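Local coordinates for protein superoxide dismutase (Anaplasma phagocytophilum, PDB 3JS4) that probably catalyses the dismutation of superoxide radicals into molecular oxygen and hydrogen peroxide, using a bound iron ion that is alternately reduced and oxidised, at residues D43-G48 with F103-M108; G114-K119 with L212-V217; T139-G144 with V164-N169. One frame throughout, in Å; residues are numbered along the deposited sequence.

Interaction 1: D43-G48 with F103-M108; sequences DRHYNG and FYWQSM. With FE (Fe (III) ion), chain E.
Trp105 turns the edge of its six-membered ring onto the imidazole of His45, an edge-to-face pair with the planes at 68°. The touching atom is CH2 of Trp105, which sits over one face of the imidazole, displaced toward its rim, and comes 3.7 Å from ND1 of His45. At its other end the same indole receives Tyr46: the edge of the phenol points at the face of the five-membered ring in an offset edge-to-face pair, nearly perpendicular at 88°, with CD1 of Tyr46 3.6 Å from NE1 of Trp105. That indole N-H is hydrogen-bonded to His50, and the hydroxyl of Tyr46 is hydrogen-bonded to the backbone O of Ser26. Tyr104 meets the imidazole obliquely, CE2 of Tyr104 lying 3.5 Å from CE1 of His45. Because CG of His45 is anti to the backbone N (chi1 -164°), the imidazole extends from helix 39-60 toward helix 89-106. NE2 of His45 binds the iron at 2.3 Å, while ND1 donates to a water 2.7 Å away, which lies in the ring plane and is also bonded to the hydroxyl of Tyr104. Metal, water and indole together fix the rotation of the ring. This aromatic cluster behind a histidine ligand is characteristic of the active site of iron/manganese superoxide dismutases, where the metal lies between the alpha-hairpin domain, which gives His45 and His101, and the C-terminal domain, which gives Asp186 and His190.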
ATOM      1  N   ASP A  43      14.179  -0.482   9.136  1.00  8.68           N
ATOM      2  CA  ASP A  43      15.399  -0.061   8.456  1.00  9.50           C
ATOM      3  C   ASP A  43      15.621  -0.867   7.170  1.00  8.50           C
ATOM      4  O   ASP A  43      15.831  -0.312   6.100  1.00  7.97           O
ATOM      5  CB  ASP A  43      16.622  -0.154   9.406  1.00  9.44           C
ATOM      6  CG  ASP A  43      17.935   0.171   8.703  1.00 12.54           C
ATOM      7  OD1 ASP A  43      18.139   1.334   8.296  1.00 12.58           O
ATOM      8  OD2 ASP A  43      18.764  -0.745   8.541  1.00 15.85           O
ATOM      9  N   ARG A  44      15.555  -2.187   7.282  1.00  8.46           N
ATOM     10  CA  ARG A  44      15.769  -3.048   6.138  1.00  8.25           C
ATOM     11  C   ARG A  44      14.691  -2.879   5.039  1.00  8.53           C
ATOM     12  O   ARG A  44      15.015  -2.834   3.843  1.00  7.89           O
ATOM     13  CB  ARG A  44      15.917  -4.495   6.613  1.00  8.89           C
ATOM     14  CG  ARG A  44      16.286  -5.505   5.526  1.00 12.18           C
ATOM     15  CD  ARG A  44      17.588  -5.217   4.762  1.00 16.07           C
ATOM     16  NE  ARG A  44      18.735  -4.885   5.610  1.00 18.13           N
ATOM     17  CZ  ARG A  44      20.007  -4.890   5.184  1.00 19.91           C
ATOM     18  NH1 ARG A  44      20.300  -5.227   3.928  1.00 17.34           N
ATOM     19  NH2 ARG A  44      20.996  -4.587   6.020  1.00 18.81           N
ATOM     20  N   HIS A  45      13.432  -2.719   5.439  1.00  7.64           N
ATOM     21  CA  HIS A  45      12.344  -2.595   4.472  1.00  7.72           C
ATOM     22  C   HIS A  45      12.436  -1.262   3.734  1.00  8.49           C
ATOM     23  O   HIS A  45      12.303  -1.197   2.512  1.00  8.34           O
ATOM     24  CB  HIS A  45      11.001  -2.687   5.217  1.00  7.46           C
ATOM     25  CG  HIS A  45       9.830  -2.960   4.327  1.00  7.61           C
ATOM     26  ND1 HIS A  45       8.580  -3.266   4.828  1.00  7.55           N
ATOM     27  CD2 HIS A  45       9.716  -3.001   2.977  1.00  6.71           C
ATOM     28  CE1 HIS A  45       7.740  -3.448   3.821  1.00  6.92           C
ATOM     29  NE2 HIS A  45       8.405  -3.304   2.691  1.00  5.38           N
ATOM     30  N   TYR A  46      12.696  -0.194   4.493  1.00  8.37           N
ATOM     31  CA  TYR A  46      12.721   1.167   3.949  1.00  7.96           C
ATOM     32  C   TYR A  46      14.054   1.534   3.290  1.00  8.11           C
ATOM     33  O   TYR A  46      14.069   1.889   2.119  1.00  8.10           O
ATOM     34  CB  TYR A  46      12.371   2.170   5.058  1.00  7.75           C
ATOM     35  CG  TYR A  46      12.380   3.641   4.663  1.00  8.08           C
ATOM     36  CD1 TYR A  46      11.458   4.160   3.735  1.00  7.56           C
ATOM     37  CD2 TYR A  46      13.272   4.526   5.269  1.00  8.96           C
ATOM     38  CE1 TYR A  46      11.459   5.551   3.421  1.00 10.35           C
ATOM     39  CE2 TYR A  46      13.279   5.900   4.953  1.00  9.87           C
ATOM     40  CZ  TYR A  46      12.377   6.396   4.026  1.00  9.31           C
ATOM     41  OH  TYR A  46      12.411   7.746   3.733  1.00 10.65           O
ATOM     42  N   ASN A  47      15.157   1.450   4.039  1.00  7.75           N
ATOM     43  CA  ASN A  47      16.484   1.806   3.503  1.00  8.64           C
ATOM     44  C   ASN A  47      17.115   0.693   2.659  1.00  8.83           C
ATOM     45  O   ASN A  47      18.127   0.916   1.993  1.00  9.16           O
ATOM     46  CB  ASN A  47      17.450   2.256   4.616  1.00  7.75           C
ATOM     47  CG  ASN A  47      16.964   3.493   5.342  1.00  9.39           C
ATOM     48  OD1 ASN A  47      16.686   4.532   4.728  1.00 10.16           O
ATOM     49  ND2 ASN A  47      16.838   3.390   6.663  1.00  9.80           N
ATOM     50  N   GLY A  48      16.524  -0.494   2.713  1.00  8.83           N
ATOM     51  CA  GLY A  48      16.959  -1.631   1.895  1.00  8.81           C
ATOM     52  C   GLY A  48      16.058  -1.773   0.667  1.00  8.31           C
ATOM     53  O   GLY A  48      16.468  -1.439  -0.445  1.00  7.35           O
ATOM     54  N   PHE A 103       2.670   4.538  -0.382  1.00  6.72           N
ATOM     55  CA  PHE A 103       1.280   4.424   0.074  1.00  7.01           C
ATOM     56  C   PHE A 103       1.214   3.630   1.380  1.00  7.30           C
ATOM     57  O   PHE A 103       0.436   3.959   2.294  1.00  7.02           O
ATOM     58  CB  PHE A 103       0.439   3.692  -0.990  1.00  7.13           C
ATOM     59  CG  PHE A 103      -1.033   4.060  -0.968  1.00  7.62           C
ATOM     60  CD1 PHE A 103      -1.451   5.317  -1.384  1.00  7.21           C
ATOM     61  CD2 PHE A 103      -1.993   3.141  -0.547  1.00  5.64           C
ATOM     62  CE1 PHE A 103      -2.806   5.670  -1.363  1.00 10.08           C
ATOM     63  CE2 PHE A 103      -3.340   3.471  -0.534  1.00  7.70           C
ATOM     64  CZ  PHE A 103      -3.755   4.741  -0.959  1.00  9.86           C
ATOM     65  N   TYR A 104       2.035   2.578   1.459  1.00  6.53           N
ATOM     66  CA  TYR A 104       2.070   1.708   2.637  1.00  6.15           C
ATOM     67  C   TYR A 104       2.494   2.504   3.870  1.00  6.75           C
ATOM     68  O   TYR A 104       1.894   2.355   4.943  1.00  6.72           O
ATOM     69  CB  TYR A 104       3.074   0.592   2.375  1.00  5.55           C
ATOM     70  CG  TYR A 104       3.400  -0.359   3.498  1.00  5.80           C
ATOM     71  CD1 TYR A 104       2.403  -1.099   4.142  1.00  6.34           C
ATOM     72  CD2 TYR A 104       4.739  -0.587   3.861  1.00  2.31           C
ATOM     73  CE1 TYR A 104       2.727  -2.020   5.142  1.00  5.03           C
ATOM     74  CE2 TYR A 104       5.075  -1.508   4.841  1.00  5.30           C
ATOM     75  CZ  TYR A 104       4.074  -2.226   5.472  1.00  4.90           C
ATOM     76  OH  TYR A 104       4.415  -3.111   6.448  1.00  5.16           O
ATOM     77  N   TRP A 105       3.560   3.306   3.751  1.00  6.05           N
ATOM     78  CA  TRP A 105       4.002   4.051   4.927  1.00  6.00           C
ATOM     79  C   TRP A 105       2.944   5.026   5.416  1.00  6.48           C
ATOM     80  O   TRP A 105       2.808   5.229   6.634  1.00  5.49           O
ATOM     81  CB  TRP A 105       5.354   4.779   4.706  1.00  6.12           C
ATOM     82  CG  TRP A 105       6.461   3.879   4.182  1.00  5.96           C
ATOM     83  CD1 TRP A 105       7.187   4.054   3.032  1.00  5.58           C
ATOM     84  CD2 TRP A 105       6.958   2.678   4.788  1.00  6.01           C
ATOM     85  NE1 TRP A 105       8.101   3.045   2.893  1.00  5.15           N
ATOM     86  CE2 TRP A 105       7.997   2.193   3.957  1.00  6.46           C
ATOM     87  CE3 TRP A 105       6.654   1.987   5.981  1.00  5.46           C
ATOM     88  CZ2 TRP A 105       8.720   1.031   4.256  1.00  6.26           C
ATOM     89  CZ3 TRP A 105       7.355   0.823   6.273  1.00  6.06           C
ATOM     90  CH2 TRP A 105       8.380   0.352   5.405  1.00  5.20           C
ATOM     91  N   GLN A 106       2.224   5.664   4.484  1.00  6.91           N
ATOM     92  CA  GLN A 106       1.148   6.584   4.858  1.00  8.46           C
ATOM     93  C   GLN A 106      -0.070   5.865   5.462  1.00  8.03           C
ATOM     94  O   GLN A 106      -0.887   6.493   6.158  1.00  8.68           O
ATOM     95  CB  GLN A 106       0.703   7.411   3.639  1.00  9.22           C
ATOM     96  CG  GLN A 106       1.834   8.139   2.944  1.00 12.55           C
ATOM     97  CD  GLN A 106       1.366   8.898   1.719  1.00 19.53           C
ATOM     98  OE1 GLN A 106       1.501   8.416   0.581  1.00 23.83           O
ATOM     99  NE2 GLN A 106       0.793  10.083   1.938  1.00 20.47           N
ATOM    100  N   SER A 107      -0.171   4.562   5.193  1.00  7.33           N
ATOM    101  CA  SER A 107      -1.268   3.712   5.634  1.00  7.05           C
ATOM    102  C   SER A 107      -1.099   3.243   7.088  1.00  7.07           C
ATOM    103  O   SER A 107      -1.896   2.456   7.592  1.00  7.64           O
ATOM    104  CB  SER A 107      -1.379   2.501   4.696  1.00  6.23           C
ATOM    105  OG  SER A 107      -1.834   2.914   3.393  1.00  8.31           O
ATOM    106  N   MET A 108      -0.050   3.707   7.757  1.00  7.14           N
ATOM    107  CA  MET A 108       0.198   3.322   9.136  1.00  6.81           C
ATOM    108  C   MET A 108       0.594   4.587   9.891  1.00  7.39           C
ATOM    109  O   MET A 108       0.972   5.577   9.276  1.00  6.39           O
ATOM    110  CB  MET A 108       1.340   2.299   9.217  1.00  6.48           C
ATOM    111  CG  MET A 108       1.120   1.011   8.388  1.00  6.49           C
ATOM    112  SD  MET A 108       2.425  -0.227   8.587  1.00  7.88           S
ATOM    113  CE  MET A 108       3.768   0.489   7.603  1.00  7.41           C
TER
HETATM  114 FE    FE E 207       7.788  -4.266   0.700  1.00 15.35          FE
HETATM  115  O   HOH W   1       7.190  -3.497   7.179  1.00  4.80           O
HETATM  116  O   HOH W   2       6.944  -5.116  -1.204  1.00  9.76           O

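Interaction 2: G114-K119 with L212-V217; sequences GNPPEK and LNWDFV
Both faces of the Trp214 indole are covered. Over the centre of one lies Pro116, with CB 3.7 Å from CE2 of Trp214; the opposite face carries CD2 of Leu212, offset toward the rim. At the edge, in the ring plane, is the carbonyl oxygen of Gly114. Pro116 and the indole run side by side in the same direction. The CA of Pro116 makes a CH-pi contact with the five-membered ring, 3.6 Å from the centroid and only 7° off the ring normal. Pro117 follows at a different slant and touches the root of the side chain, its CD 3.5 Å from CB of Trp214. The indole reaches this surface because its CG is anti to the carbonyl carbon (chi1 -73°). Asn213 is the N-cap of helix 214-223, its OD1 accepting weak bonds from the backbone N of Asp215 and Phe216. The contact thus ties the loop leading into helix 118-128 to the start of helix 214-223 within the C-terminal domain. Beyond the two segments, Phe134 meets the indole, and Leu120 and Ile124 of helix 118-128 also pack on it.

One bond gives this largely apolar contact its direction. NE1 of Trp214 donates to O of Gly114 over 3.0 Å, almost straight at 169°, although the donor stands above the carbonyl plane. The buried indole has its single N-H satisfied, while its faces are covered mainly by carbon atoms of Pro116 and Leu212. The CA-H of Pro116, probably polarised by its nitrogen and carbonyl neighbours, suits the electron-rich face, so the chemistry combines dispersion, CH-pi attraction and one directional polar bond.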
ATOM      1  N   GLY A 114      -7.115  -0.160  15.680  1.00  9.89           N
ATOM      2  CA  GLY A 114      -8.299   0.003  16.520  1.00  9.62           C
ATOM      3  C   GLY A 114      -9.521   0.300  15.664  1.00 10.28           C
ATOM      4  O   GLY A 114      -9.515   0.059  14.441  1.00 10.19           O
ATOM      5  N   ASN A 115     -10.568   0.809  16.307  1.00  9.99           N
ATOM      6  CA  ASN A 115     -11.842   1.094  15.644  1.00 11.24           C
ATOM      7  C   ASN A 115     -11.782   2.341  14.759  1.00 11.30           C
ATOM      8  O   ASN A 115     -11.052   3.289  15.067  1.00 10.61           O
ATOM      9  CB  ASN A 115     -12.981   1.179  16.677  1.00 11.49           C
ATOM     10  CG  ASN A 115     -13.204  -0.153  17.414  1.00 13.40           C
ATOM     11  OD1 ASN A 115     -13.003  -1.223  16.842  1.00 15.76           O
ATOM     12  ND2 ASN A 115     -13.619  -0.086  18.683  1.00 11.41           N
ATOM     13  N   PRO A 116     -12.532   2.339  13.641  1.00 12.01           N
ATOM     14  CA  PRO A 116     -12.561   3.523  12.786  1.00 12.38           C
ATOM     15  C   PRO A 116     -13.226   4.722  13.489  1.00 13.22           C
ATOM     16  O   PRO A 116     -14.080   4.536  14.356  1.00 13.11           O
ATOM     17  CB  PRO A 116     -13.370   3.069  11.567  1.00 12.20           C
ATOM     18  CG  PRO A 116     -14.159   1.875  12.039  1.00 12.60           C
ATOM     19  CD  PRO A 116     -13.315   1.221  13.084  1.00 12.21           C
ATOM     20  N   PRO A 117     -12.826   5.947  13.124  1.00 13.83           N
ATOM     21  CA  PRO A 117     -13.511   7.127  13.646  1.00 14.47           C
ATOM     22  C   PRO A 117     -15.011   7.123  13.292  1.00 15.08           C
ATOM     23  O   PRO A 117     -15.424   6.458  12.327  1.00 14.53           O
ATOM     24  CB  PRO A 117     -12.799   8.292  12.944  1.00 14.59           C
ATOM     25  CG  PRO A 117     -12.280   7.700  11.662  1.00 14.27           C
ATOM     26  CD  PRO A 117     -11.877   6.285  12.041  1.00 14.25           C
ATOM     27  N   GLU A 118     -15.793   7.850  14.096  1.00 15.81           N
ATOM     28  CA  GLU A 118     -17.243   8.015  13.930  1.00 16.63           C
ATOM     29  C   GLU A 118     -17.689   8.307  12.489  1.00 17.08           C
ATOM     30  O   GLU A 118     -18.667   7.715  12.003  1.00 17.52           O
ATOM     31  CB  GLU A 118     -17.771   9.095  14.896  1.00 16.52           C
ATOM     32  N   LYS A 119     -16.972   9.199  11.804  1.00 17.55           N
ATOM     33  CA  LYS A 119     -17.371   9.630  10.455  1.00 18.30           C
ATOM     34  C   LYS A 119     -17.177   8.540   9.385  1.00 18.54           C
ATOM     35  O   LYS A 119     -17.614   8.707   8.246  1.00 19.03           O
ATOM     36  CB  LYS A 119     -16.677  10.953  10.058  1.00 18.13           C
ATOM     37  N   LEU A 212      -2.921   0.401  11.329  1.00  7.50           N
ATOM     38  CA  LEU A 212      -3.742   1.010  10.266  1.00  7.45           C
ATOM     39  C   LEU A 212      -4.057   2.472  10.579  1.00  7.83           C
ATOM     40  O   LEU A 212      -4.534   2.782  11.665  1.00  7.17           O
ATOM     41  CB  LEU A 212      -5.068   0.254  10.058  1.00  6.67           C
ATOM     42  CG  LEU A 212      -6.114   0.729   9.045  1.00  8.96           C
ATOM     43  CD1 LEU A 212      -5.571   0.891   7.585  1.00  7.85           C
ATOM     44  CD2 LEU A 212      -7.286  -0.265   9.064  1.00  8.18           C
ATOM     45  N   ASN A 213      -3.828   3.347   9.606  1.00  7.49           N
ATOM     46  CA  ASN A 213      -4.042   4.765   9.797  1.00  8.42           C
ATOM     47  C   ASN A 213      -5.392   5.182   9.222  1.00  8.99           C
ATOM     48  O   ASN A 213      -5.532   5.420   8.008  1.00  7.74           O
ATOM     49  CB  ASN A 213      -2.910   5.545   9.129  1.00  8.45           C
ATOM     50  CG  ASN A 213      -2.946   7.034   9.436  1.00 10.44           C
ATOM     51  OD1 ASN A 213      -3.917   7.571  10.009  1.00  9.09           O
ATOM     52  ND2 ASN A 213      -1.868   7.719   9.063  1.00  9.95           N
ATOM     53  N   TRP A 214      -6.385   5.266  10.104  1.00  9.82           N
ATOM     54  CA  TRP A 214      -7.723   5.651   9.689  1.00 10.93           C
ATOM     55  C   TRP A 214      -7.790   7.117   9.255  1.00 11.45           C
ATOM     56  O   TRP A 214      -8.648   7.472   8.463  1.00 11.43           O
ATOM     57  CB  TRP A 214      -8.731   5.401  10.806  1.00 10.95           C
ATOM     58  CG  TRP A 214      -9.085   3.976  11.072  1.00 10.02           C
ATOM     59  CD1 TRP A 214      -8.842   3.278  12.227  1.00 11.16           C
ATOM     60  CD2 TRP A 214      -9.780   3.072  10.197  1.00  9.76           C
ATOM     61  NE1 TRP A 214      -9.342   1.996  12.125  1.00  9.69           N
ATOM     62  CE2 TRP A 214      -9.912   1.838  10.888  1.00  8.85           C
ATOM     63  CE3 TRP A 214     -10.289   3.179   8.893  1.00  8.02           C
ATOM     64  CZ2 TRP A 214     -10.529   0.719  10.319  1.00  8.64           C
ATOM     65  CZ3 TRP A 214     -10.910   2.059   8.320  1.00  8.80           C
ATOM     66  CH2 TRP A 214     -11.037   0.854   9.037  1.00  9.12           C
ATOM     67  N   ASP A 215      -6.909   7.973   9.781  1.00 12.19           N
ATOM     68  CA  ASP A 215      -6.880   9.382   9.338  1.00 13.08           C
ATOM     69  C   ASP A 215      -6.538   9.454   7.845  1.00 12.65           C
ATOM     70  O   ASP A 215      -7.040  10.324   7.122  1.00 12.23           O
ATOM     71  CB  ASP A 215      -5.855  10.231  10.114  1.00 13.44           C
ATOM     72  CG  ASP A 215      -6.002  10.116  11.637  1.00 17.59           C
ATOM     73  OD1 ASP A 215      -7.123   9.816  12.118  1.00 20.30           O
ATOM     74  OD2 ASP A 215      -4.980  10.320  12.350  1.00 20.95           O
ATOM     75  N   PHE A 216      -5.660   8.557   7.393  1.00 11.92           N
ATOM     76  CA  PHE A 216      -5.293   8.524   5.981  1.00 11.63           C
ATOM     77  C   PHE A 216      -6.502   8.121   5.115  1.00 11.65           C
ATOM     78  O   PHE A 216      -6.869   8.834   4.175  1.00 12.01           O
ATOM     79  CB  PHE A 216      -4.074   7.619   5.748  1.00 11.17           C
ATOM     80  CG  PHE A 216      -3.511   7.686   4.345  1.00 11.88           C
ATOM     81  CD1 PHE A 216      -2.982   8.880   3.843  1.00 12.91           C
ATOM     82  CD2 PHE A 216      -3.496   6.551   3.536  1.00 11.27           C
ATOM     83  CE1 PHE A 216      -2.448   8.938   2.547  1.00 12.72           C
ATOM     84  CE2 PHE A 216      -2.970   6.590   2.254  1.00 10.48           C
ATOM     85  CZ  PHE A 216      -2.443   7.774   1.751  1.00 11.31           C
ATOM     86  N   VAL A 217      -7.121   6.991   5.446  1.00 11.52           N
ATOM     87  CA  VAL A 217      -8.332   6.506   4.791  1.00 11.14           C
ATOM     88  C   VAL A 217      -9.412   7.584   4.665  1.00 11.74           C
ATOM     89  O   VAL A 217      -9.892   7.871   3.555  1.00 11.46           O
ATOM     90  CB  VAL A 217      -8.914   5.313   5.576  1.00 11.07           C
ATOM     91  CG1 VAL A 217     -10.158   4.777   4.884  1.00 10.60           C
ATOM     92  CG2 VAL A 217      -7.859   4.217   5.735  1.00  9.74           C
TER

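Interaction 3: T139-G144 with V164-N169; sequences TTSGLG and VVSTAN
A water grips the carbonyl oxygen of Ser141, donating to it over 2.6 Å, and is also hydrogen-bonded to OG of Ser166 at 2.8 Å. It links the last turns of helix 131-144 to the edge strand 161-168, while OG of Ser166 has a further partner in Gln145. That hydroxyl lies between its own backbone N and carbonyl carbon (chi1 57°), a setting that carries it to the water; CB itself points toward the helix. Onto this CB comes OG of Ser141, 3.5 Å away, a van der Waals meeting alone. The Ser141 side chain thus settles between two residues on the same side of the strand: its CB lies 3.6 Å from CG1 of Val164, whose methyl is also touched by the hydroxyl. Val165 between them points away and packs on Trp152 of the neighbouring strand. The small side chain is consistent with the close approach of 139-144 and 164-168, whose axes come within 8.1 Å, nearly parallel at 14°. Val151 of the middle strand also touches Ser141. A helix laid against one face of a three-stranded antiparallel sheet is characteristic of the alpha/beta C-terminal domain of iron/manganese superoxide dismutases.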
ATOM      1  N   THR A 139      -8.331  -9.673   6.923  1.00 10.68           N
ATOM      2  CA  THR A 139      -7.444 -10.769   7.348  1.00 10.66           C
ATOM      3  C   THR A 139      -7.479 -11.920   6.334  1.00 10.78           C
ATOM      4  O   THR A 139      -6.437 -12.444   5.940  1.00 10.46           O
ATOM      5  CB  THR A 139      -7.799 -11.279   8.780  1.00 10.68           C
ATOM      6  OG1 THR A 139      -7.717 -10.190   9.716  1.00 10.18           O
ATOM      7  CG2 THR A 139      -6.853 -12.397   9.225  1.00 10.70           C
ATOM      8  N   THR A 140      -8.688 -12.268   5.884  1.00 10.58           N
ATOM      9  CA  THR A 140      -8.899 -13.328   4.899  1.00 10.15           C
ATOM     10  C   THR A 140      -8.161 -13.001   3.611  1.00 10.02           C
ATOM     11  O   THR A 140      -7.573 -13.880   2.961  1.00  9.01           O
ATOM     12  CB  THR A 140     -10.420 -13.487   4.624  1.00 10.40           C
ATOM     13  OG1 THR A 140     -11.060 -13.923   5.827  1.00 12.80           O
ATOM     14  CG2 THR A 140     -10.718 -14.497   3.504  1.00 10.59           C
ATOM     15  N   SER A 141      -8.230 -11.728   3.226  1.00  9.45           N
ATOM     16  CA  SER A 141      -7.621 -11.288   1.983  1.00 10.56           C
ATOM     17  C   SER A 141      -6.090 -11.399   2.084  1.00 10.15           C
ATOM     18  O   SER A 141      -5.428 -11.850   1.150  1.00 10.45           O
ATOM     19  CB  SER A 141      -8.065  -9.873   1.637  1.00 10.03           C
ATOM     20  OG  SER A 141      -7.363  -9.378   0.509  1.00 12.56           O
ATOM     21  N   GLY A 142      -5.542 -11.039   3.234  1.00 10.03           N
ATOM     22  CA  GLY A 142      -4.095 -11.108   3.399  1.00 10.14           C
ATOM     23  C   GLY A 142      -3.559 -12.527   3.392  1.00 10.41           C
ATOM     24  O   GLY A 142      -2.510 -12.784   2.820  1.00 10.73           O
ATOM     25  N   LEU A 143      -4.274 -13.448   4.032  1.00 10.32           N
ATOM     26  CA  LEU A 143      -3.823 -14.844   4.124  1.00 10.26           C
ATOM     27  C   LEU A 143      -4.099 -15.568   2.797  1.00 10.59           C
ATOM     28  O   LEU A 143      -3.506 -16.621   2.513  1.00 10.80           O
ATOM     29  CB  LEU A 143      -4.491 -15.561   5.314  1.00 10.21           C
ATOM     30  CG  LEU A 143      -4.260 -14.955   6.703  1.00 10.75           C
ATOM     31  CD1 LEU A 143      -5.129 -15.589   7.807  1.00 11.39           C
ATOM     32  CD2 LEU A 143      -2.777 -15.036   7.068  1.00 11.20           C
ATOM     33  N   GLY A 144      -4.987 -14.976   1.995  1.00  9.69           N
ATOM     34  CA  GLY A 144      -5.415 -15.530   0.719  1.00  9.50           C
ATOM     35  C   GLY A 144      -4.523 -15.183  -0.468  1.00  8.97           C
ATOM     36  O   GLY A 144      -4.593 -15.843  -1.493  1.00  7.72           O
ATOM     37  N   VAL A 164     -12.391  -4.822   0.198  1.00  8.52           N
ATOM     38  CA  VAL A 164     -11.003  -5.270   0.341  1.00  7.41           C
ATOM     39  C   VAL A 164     -10.628  -6.126  -0.877  1.00  7.98           C
ATOM     40  O   VAL A 164     -11.374  -7.054  -1.238  1.00  7.05           O
ATOM     41  CB  VAL A 164     -10.810  -6.058   1.630  1.00  7.44           C
ATOM     42  CG1 VAL A 164      -9.360  -6.567   1.736  1.00  7.99           C
ATOM     43  CG2 VAL A 164     -11.167  -5.182   2.872  1.00  6.62           C
ATOM     44  N   VAL A 165      -9.510  -5.794  -1.530  1.00  7.72           N
ATOM     45  CA  VAL A 165      -8.994  -6.635  -2.614  1.00  8.69           C
ATOM     46  C   VAL A 165      -7.497  -6.883  -2.410  1.00  8.42           C
ATOM     47  O   VAL A 165      -6.832  -6.094  -1.767  1.00  9.21           O
ATOM     48  CB  VAL A 165      -9.219  -6.023  -4.040  1.00  8.40           C
ATOM     49  CG1 VAL A 165     -10.723  -5.834  -4.342  1.00  9.71           C
ATOM     50  CG2 VAL A 165      -8.477  -4.679  -4.218  1.00  8.52           C
ATOM     51  N   SER A 166      -6.955  -7.957  -2.978  1.00  8.11           N
ATOM     52  CA  SER A 166      -5.510  -8.128  -2.963  1.00  8.28           C
ATOM     53  C   SER A 166      -4.924  -8.134  -4.380  1.00  8.80           C
ATOM     54  O   SER A 166      -5.631  -8.382  -5.383  1.00  7.94           O
ATOM     55  CB  SER A 166      -5.095  -9.373  -2.179  1.00  8.58           C
ATOM     56  OG  SER A 166      -5.713 -10.542  -2.699  1.00  9.74           O
ATOM     57  N   THR A 167      -3.643  -7.799  -4.459  1.00  8.13           N
ATOM     58  CA  THR A 167      -2.931  -7.872  -5.722  1.00  7.99           C
ATOM     59  C   THR A 167      -1.637  -8.684  -5.588  1.00  7.78           C
ATOM     60  O   THR A 167      -1.070  -8.819  -4.491  1.00  6.03           O
ATOM     61  CB  THR A 167      -2.600  -6.477  -6.245  1.00  8.02           C
ATOM     62  OG1 THR A 167      -1.808  -5.778  -5.266  1.00  7.34           O
ATOM     63  CG2 THR A 167      -3.903  -5.691  -6.545  1.00  6.77           C
ATOM     64  N   ALA A 168      -1.196  -9.219  -6.722  1.00  7.66           N
ATOM     65  CA  ALA A 168       0.076  -9.942  -6.813  1.00  7.85           C
ATOM     66  C   ALA A 168       1.243  -8.989  -7.084  1.00  7.30           C
ATOM     67  O   ALA A 168       1.108  -8.029  -7.834  1.00  6.91           O
ATOM     68  CB  ALA A 168      -0.005 -11.023  -7.932  1.00  7.40           C
ATOM     69  N   ASN A 169       2.391  -9.293  -6.473  1.00  6.73           N
ATOM     70  CA  ASN A 169       3.676  -8.690  -6.823  1.00  6.70           C
ATOM     71  C   ASN A 169       3.622  -7.167  -6.744  1.00  6.84           C
ATOM     72  O   ASN A 169       3.494  -6.645  -5.634  1.00  7.04           O
ATOM     73  CB  ASN A 169       4.166  -9.240  -8.164  1.00  6.01           C
ATOM     74  CG  ASN A 169       4.359 -10.751  -8.123  1.00  8.27           C
ATOM     75  OD1 ASN A 169       4.658 -11.331  -7.065  1.00  7.76           O
ATOM     76  ND2 ASN A 169       4.200 -11.392  -9.263  1.00  7.69           N
TER
HETATM   77  O   HOH W   3      -6.535 -12.654  -1.112  1.00 10.08           O

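Overall arrangement
From the N terminus, interaction 1 is the first to close: helix 39-60 meets the end of helix 89-106 across a largely helical excursion, within the alpha-hairpin domain. The chain then enters the C-terminal domain, where interaction 2 opens at 114-119 and closes only at 212-217, spanning the sheet and most of that domain's helices. Interaction 3 closes within that span, joining helix 131-144 to strand 161-168 across a short stretch that includes strand 149-156. Interactions 1 and 2 come in series yet touch, through a probable hydrogen bond from N of Asn213 to O of Ser107, which joins the end of the hairpin region to the start of helix 214-223. Interaction 3 touches neither, lying about 9 Å from interaction 2 by nearest atoms.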